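Local coordinates for uncharacterized protein (Archaeoglobus fulgidus, PDB 3LOT) that probably acts as a zinc-dependent beta-keto acid cleavage enzyme of TIM-barrel fold, cleaving 3-keto-5-aminohexanoate, at residues Lys271-Ser275 / Asn276-Val280; Val284-Val287 / Lys288-Lys292. All coordinates share one frame; numbering follows the deposited sequence. Where two conformers were deposited one is given.

Contact 1 (Lys271-Ser275 / Asn276-Val280); sequences KLAKS and NAEQV
S275 and E278 hold the N-terminal turn of helix 276-289 to the chain that leads into it. S275 is the N-cap: its OG accepts from E278 N at 3.1 Å, placed there by a chi1 of 62° that sets the hydroxyl between the backbone N and the carbonyl carbon. E278 N also makes a weak bond to S275 O. The E278 side chain returns over the entering chain, for CG stands opposite its own backbone N (chi1 -160°) and the rest runs out extended. Its OE1, met nearly along the C-O axis, takes the N-H of K274 at 2.9 Å and lies 3.3 Å from A273 CA. Water 1 joins the same oxygen, 3.0 Å away, to L272 O, so OE1 is gripped by both a backbone amide and a solvent molecule. K271 NZ remains 4.4 Å from E278 OE2, beyond a salt bridge, but may still favour the charged carboxylate.

On the buried side, A273 CB packs at 3.7 Å against NE2 of Q279, an amide nitrogen that donates to the carbonyls of Y266 and S264. N276 reaches inward, where its side-chain OD1 accepts from L261 N and ND2 donates to I14 O, about 6 Å from the side chain of the zinc ligand E262. The helix start thus rests on strand 7-13 through C12, with Q279 also touching helix 243-252.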
loop_
_atom_site.group_PDB
_atom_site.type_symbol
_atom_site.label_atom_id
_atom_site.label_comp_id
_atom_site.label_asym_id
_atom_site.label_seq_id
_atom_site.Cartn_x
_atom_site.Cartn_y
_atom_site.Cartn_z
ATOM N N LYS D 271 -28.788 -14.910 -7.055
ATOM C CA LYS D 271 -29.314 -16.256 -6.802
ATOM C C LYS D 271 -29.174 -16.650 -5.339
ATOM O O LYS D 271 -28.065 -16.804 -4.859
ATOM C CB LYS D 271 -28.619 -17.295 -7.688
ATOM C CG LYS D 271 -29.352 -18.620 -7.707
ATOM C CD LYS D 271 -28.497 -19.749 -8.303
ATOM C CE LYS D 271 -29.299 -21.009 -8.443
ATOM N NZ LYS D 271 -28.405 -22.199 -8.374
ATOM N N LEU D 272 -30.304 -16.843 -4.653
ATOM C CA LEU D 272 -30.248 -17.133 -3.236
ATOM C C LEU D 272 -29.589 -18.484 -3.052
ATOM O O LEU D 272 -29.846 -19.419 -3.807
ATOM C CB LEU D 272 -31.635 -17.122 -2.597
ATOM C CG LEU D 272 -32.325 -15.753 -2.615
ATOM C CD1 LEU D 272 -33.760 -15.923 -2.087
ATOM C CD2 LEU D 272 -31.532 -14.704 -1.826
ATOM N N ALA D 273 -28.679 -18.536 -2.085
ATOM C CA ALA D 273 -28.150 -19.799 -1.575
ATOM C C ALA D 273 -29.261 -20.617 -0.912
ATOM O O ALA D 273 -29.975 -20.093 -0.065
ATOM C CB ALA D 273 -27.029 -19.516 -0.550
ATOM N N LYS D 274 -29.377 -21.904 -1.275
ATOM C CA LYS D 274 -30.393 -22.771 -0.713
ATOM C C LYS D 274 -30.017 -23.300 0.650
ATOM O O LYS D 274 -30.868 -23.810 1.358
ATOM C CB LYS D 274 -30.692 -23.947 -1.654
ATOM C CG LYS D 274 -31.635 -23.558 -2.831
ATOM C CD LYS D 274 -31.917 -24.804 -3.726
ATOM C CE LYS D 274 -33.082 -24.638 -4.682
ATOM N NZ LYS D 274 -33.218 -23.266 -5.168
ATOM N N SER D 275 -28.744 -23.191 1.012
ATOM C CA SER D 275 -28.271 -23.629 2.334
ATOM C C SER D 275 -26.869 -23.115 2.586
ATOM O O SER D 275 -26.135 -22.730 1.673
ATOM C CB SER D 275 -28.192 -25.157 2.414
ATOM O OG SER D 275 -27.237 -25.592 1.443
ATOM N N ASN D 276 -26.488 -23.198 3.840
ATOM C CA ASN D 276 -25.129 -22.962 4.232
ATOM C C ASN D 276 -24.191 -23.929 3.533
ATOM O O ASN D 276 -23.127 -23.512 3.042
ATOM C CB ASN D 276 -25.028 -23.085 5.760
ATOM C CG ASN D 276 -25.433 -21.800 6.450
ATOM O OD1 ASN D 276 -24.651 -20.839 6.500
ATOM N ND2 ASN D 276 -26.654 -21.760 6.949
ATOM N N ALA D 277 -24.607 -25.200 3.433
ATOM C CA ALA D 277 -23.764 -26.231 2.857
ATOM C C ALA D 277 -23.375 -25.865 1.441
ATOM O O ALA D 277 -22.282 -26.121 1.042
ATOM C CB ALA D 277 -24.449 -27.608 2.915
ATOM N N GLU D 278 -24.271 -25.243 0.683
ATOM C CA GLU D 278 -23.960 -24.872 -0.686
ATOM C C GLU D 278 -22.755 -23.918 -0.845
ATOM O O GLU D 278 -21.952 -24.050 -1.763
ATOM C CB GLU D 278 -25.201 -24.245 -1.337
ATOM C CG GLU D 278 -25.171 -24.261 -2.808
ATOM C CD GLU D 278 -26.319 -23.450 -3.448
ATOM O OE1 GLU D 278 -27.059 -22.740 -2.741
ATOM O OE2 GLU D 278 -26.456 -23.520 -4.679
ATOM N N GLN D 279 -22.673 -22.936 0.043
ATOM C CA GLN D 279 -21.564 -21.991 0.081
ATOM C C GLN D 279 -20.293 -22.671 0.594
ATOM O O GLN D 279 -19.199 -22.420 0.089
ATOM C CB GLN D 279 -21.926 -20.814 0.994
ATOM C CG GLN D 279 -22.961 -19.858 0.417
ATOM C CD GLN D 279 -23.396 -18.776 1.418
ATOM O OE1 GLN D 279 -23.026 -18.821 2.592
ATOM N NE2 GLN D 279 -24.152 -17.798 0.945
ATOM N N VAL D 280 -20.421 -23.512 1.611
ATOM C CA VAL D 280 -19.258 -24.279 2.084
ATOM C C VAL D 280 -18.675 -25.166 0.977
ATOM O O VAL D 280 -17.480 -25.160 0.765
ATOM C CB VAL D 280 -19.571 -25.117 3.325
ATOM C CG1 VAL D 280 -18.363 -26.008 3.690
ATOM C CG2 VAL D 280 -19.977 -24.210 4.465
HETATM O O HOH W 1 -29.075 -21.923 -4.833
#

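Contact 2 (Val284-Val287 / Lys288-Lys292)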
loop_
_atom_site.group_PDB
_atom_site.type_symbol
_atom_site.label_atom_id
_atom_site.label_comp_id
_atom_site.label_asym_id
_atom_site.label_seq_id
_atom_site.Cartn_x
_atom_site.Cartn_y
_atom_site.Cartn_z
ATOM N N VAL D 284 -14.897 -24.780 -0.569
ATOM C CA VAL D 284 -14.018 -25.982 -0.525
ATOM C C VAL D 284 -13.501 -26.359 -1.909
ATOM O O VAL D 284 -12.318 -26.677 -2.064
ATOM C CB VAL D 284 -14.674 -27.187 0.191
ATOM C CG1 VAL D 284 -13.828 -28.483 0.042
ATOM C CG2 VAL D 284 -14.892 -26.861 1.723
ATOM N N ARG D 285 -14.352 -26.250 -2.930
ATOM C CA ARG D 285 -13.885 -26.443 -4.296
ATOM C C ARG D 285 -12.762 -25.467 -4.648
ATOM O O ARG D 285 -11.771 -25.875 -5.256
ATOM C CB ARG D 285 -15.041 -26.315 -5.283
ATOM C CG ARG D 285 -15.971 -27.534 -5.273
ATOM C CD ARG D 285 -16.849 -27.557 -6.505
ATOM N NE ARG D 285 -17.741 -26.405 -6.572
ATOM C CZ ARG D 285 -18.946 -26.320 -5.996
ATOM N NH1 ARG D 285 -19.453 -27.309 -5.277
ATOM N NH2 ARG D 285 -19.658 -25.218 -6.134
ATOM N N ILE D 286 -12.902 -24.194 -4.261
ATOM C CA ILE D 286 -11.896 -23.186 -4.606
ATOM C C ILE D 286 -10.612 -23.462 -3.807
ATOM O O ILE D 286 -9.511 -23.445 -4.344
ATOM C CB ILE D 286 -12.452 -21.753 -4.289
ATOM C CG1 ILE D 286 -13.631 -21.427 -5.235
ATOM C CG2 ILE D 286 -11.345 -20.692 -4.371
ATOM C CD1 ILE D 286 -14.418 -20.158 -4.778
ATOM N N VAL D 287 -10.755 -23.736 -2.519
ATOM C CA VAL D 287 -9.603 -24.053 -1.692
ATOM C C VAL D 287 -8.820 -25.207 -2.351
ATOM O O VAL D 287 -7.611 -25.187 -2.408
ATOM C CB VAL D 287 -10.041 -24.443 -0.249
ATOM C CG1 VAL D 287 -8.955 -25.220 0.501
ATOM C CG2 VAL D 287 -10.474 -23.184 0.531
ATOM N N LYS D 288 -9.516 -26.214 -2.856
ATOM C CA LYS D 288 -8.842 -27.356 -3.436
ATOM C C LYS D 288 -8.194 -27.054 -4.788
ATOM O O LYS D 288 -7.112 -27.586 -5.078
ATOM C CB LYS D 288 -9.793 -28.558 -3.521
ATOM C CG LYS D 288 -10.077 -29.185 -2.159
ATOM C CD LYS D 288 -11.121 -30.315 -2.296
ATOM C CE LYS D 288 -11.476 -30.980 -0.954
ATOM N NZ LYS D 288 -12.621 -31.915 -1.177
ATOM N N GLU D 289 -8.820 -26.206 -5.609
ATOM C CA GLU D 289 -8.153 -25.779 -6.827
ATOM C C GLU D 289 -6.839 -25.064 -6.539
ATOM O O GLU D 289 -5.888 -25.186 -7.303
ATOM C CB GLU D 289 -9.040 -24.878 -7.701
ATOM C CG GLU D 289 -10.168 -25.599 -8.363
ATOM C CD GLU D 289 -9.754 -26.678 -9.375
ATOM O OE1 GLU D 289 -8.565 -26.860 -9.702
ATOM O OE2 GLU D 289 -10.674 -27.361 -9.852
ATOM N N LEU D 290 -6.775 -24.357 -5.427
ATOM C CA LEU D 290 -5.558 -23.658 -5.075
ATOM C C LEU D 290 -4.566 -24.566 -4.352
ATOM O O LEU D 290 -3.629 -24.071 -3.791
ATOM C CB LEU D 290 -5.885 -22.434 -4.252
ATOM C CG LEU D 290 -6.661 -21.324 -4.972
ATOM C CD1 LEU D 290 -7.090 -20.241 -3.944
ATOM C CD2 LEU D 290 -5.872 -20.739 -6.153
ATOM N N GLY D 291 -4.786 -25.879 -4.388
ATOM C CA GLY D 291 -3.841 -26.850 -3.849
ATOM C C GLY D 291 -3.857 -26.951 -2.332
ATOM O O GLY D 291 -2.862 -27.363 -1.720
ATOM N N LYS D 292 -4.969 -26.569 -1.721
ATOM C CA LYS D 292 -5.098 -26.573 -0.278
ATOM C C LYS D 292 -6.264 -27.504 0.058
ATOM O O LYS D 292 -6.903 -28.027 -0.838
ATOM C CB LYS D 292 -5.341 -25.141 0.234
ATOM C CG LYS D 292 -4.132 -24.210 0.061
ATOM C CD LYS D 292 -4.490 -22.738 0.157
ATOM C CE LYS D 292 -3.274 -21.829 -0.152
ATOM N NZ LYS D 292 -2.048 -22.172 0.637
#
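V287 and K292 meet at the C-terminal end of helix 276-289, where the chain closes in a Schellman motif. Its outer bond runs from K292 N to V287 O (3.1 Å), and the inner one from G291 N to K288 O (3.0 Å). G291, with a phi of 77°, is the C-prime residue whose positive phi turns the chain out of the helix. V287 O also receives a weak second bond from L290 N, whose stronger partner is I286 O at 3.1 Å. Before this ending the helical pattern is regular, K288 N donating to V284 O and E289 N to R285 O.

Apolar contacts join side chains along the last turns and the exit of the helix. V287 CG1, opposite its own backbone N at chi1 161°, packs against K292 CB at 3.6 Å, bringing the last turn against the departing chain. V284 and K288 lie side by side and point the same way: the extended lysine chain carries CE to 3.6 Å from V284 CG1, so the aliphatic end of the lysine runs alongside the valine, with NZ still close to the same methyl. On another side, I286 CG2 and L290 CD1 approach more loosely, at 4.3 Å.

The charged groups look to another chain. R285 NE forms a salt bridge with E289 OE2 of the second subunit, and E289 OE2 makes the reciprocal bridge with R285 of that subunit, whose K282 pairs with E289 OE1.

Within the subunit, I286 and L290 pack on helix 243-252, V287 and K292 touch V8 of strand 7-13, and V284 and K288 rest on P294 of strand 293-294.

Along the chain the two contacts come in series, neither nested nor crossed, and both use helix 276-289. Contact 1 closes the short turn leading from strand 271-272 into the helix; after three intervening residues contact 2 begins, and it closes the turn by which the chain leaves for strand 293-294. Their centres are 18 Å apart, and beyond adjoining in sequence they do not touch. Both ends of the helix pack against strand 7-13 and helix 243-252 of the barrel. They differ in surroundings: contact 1 approaches the zinc-site residue E262, whereas contact 2 lies away from the metal and borders the second subunit.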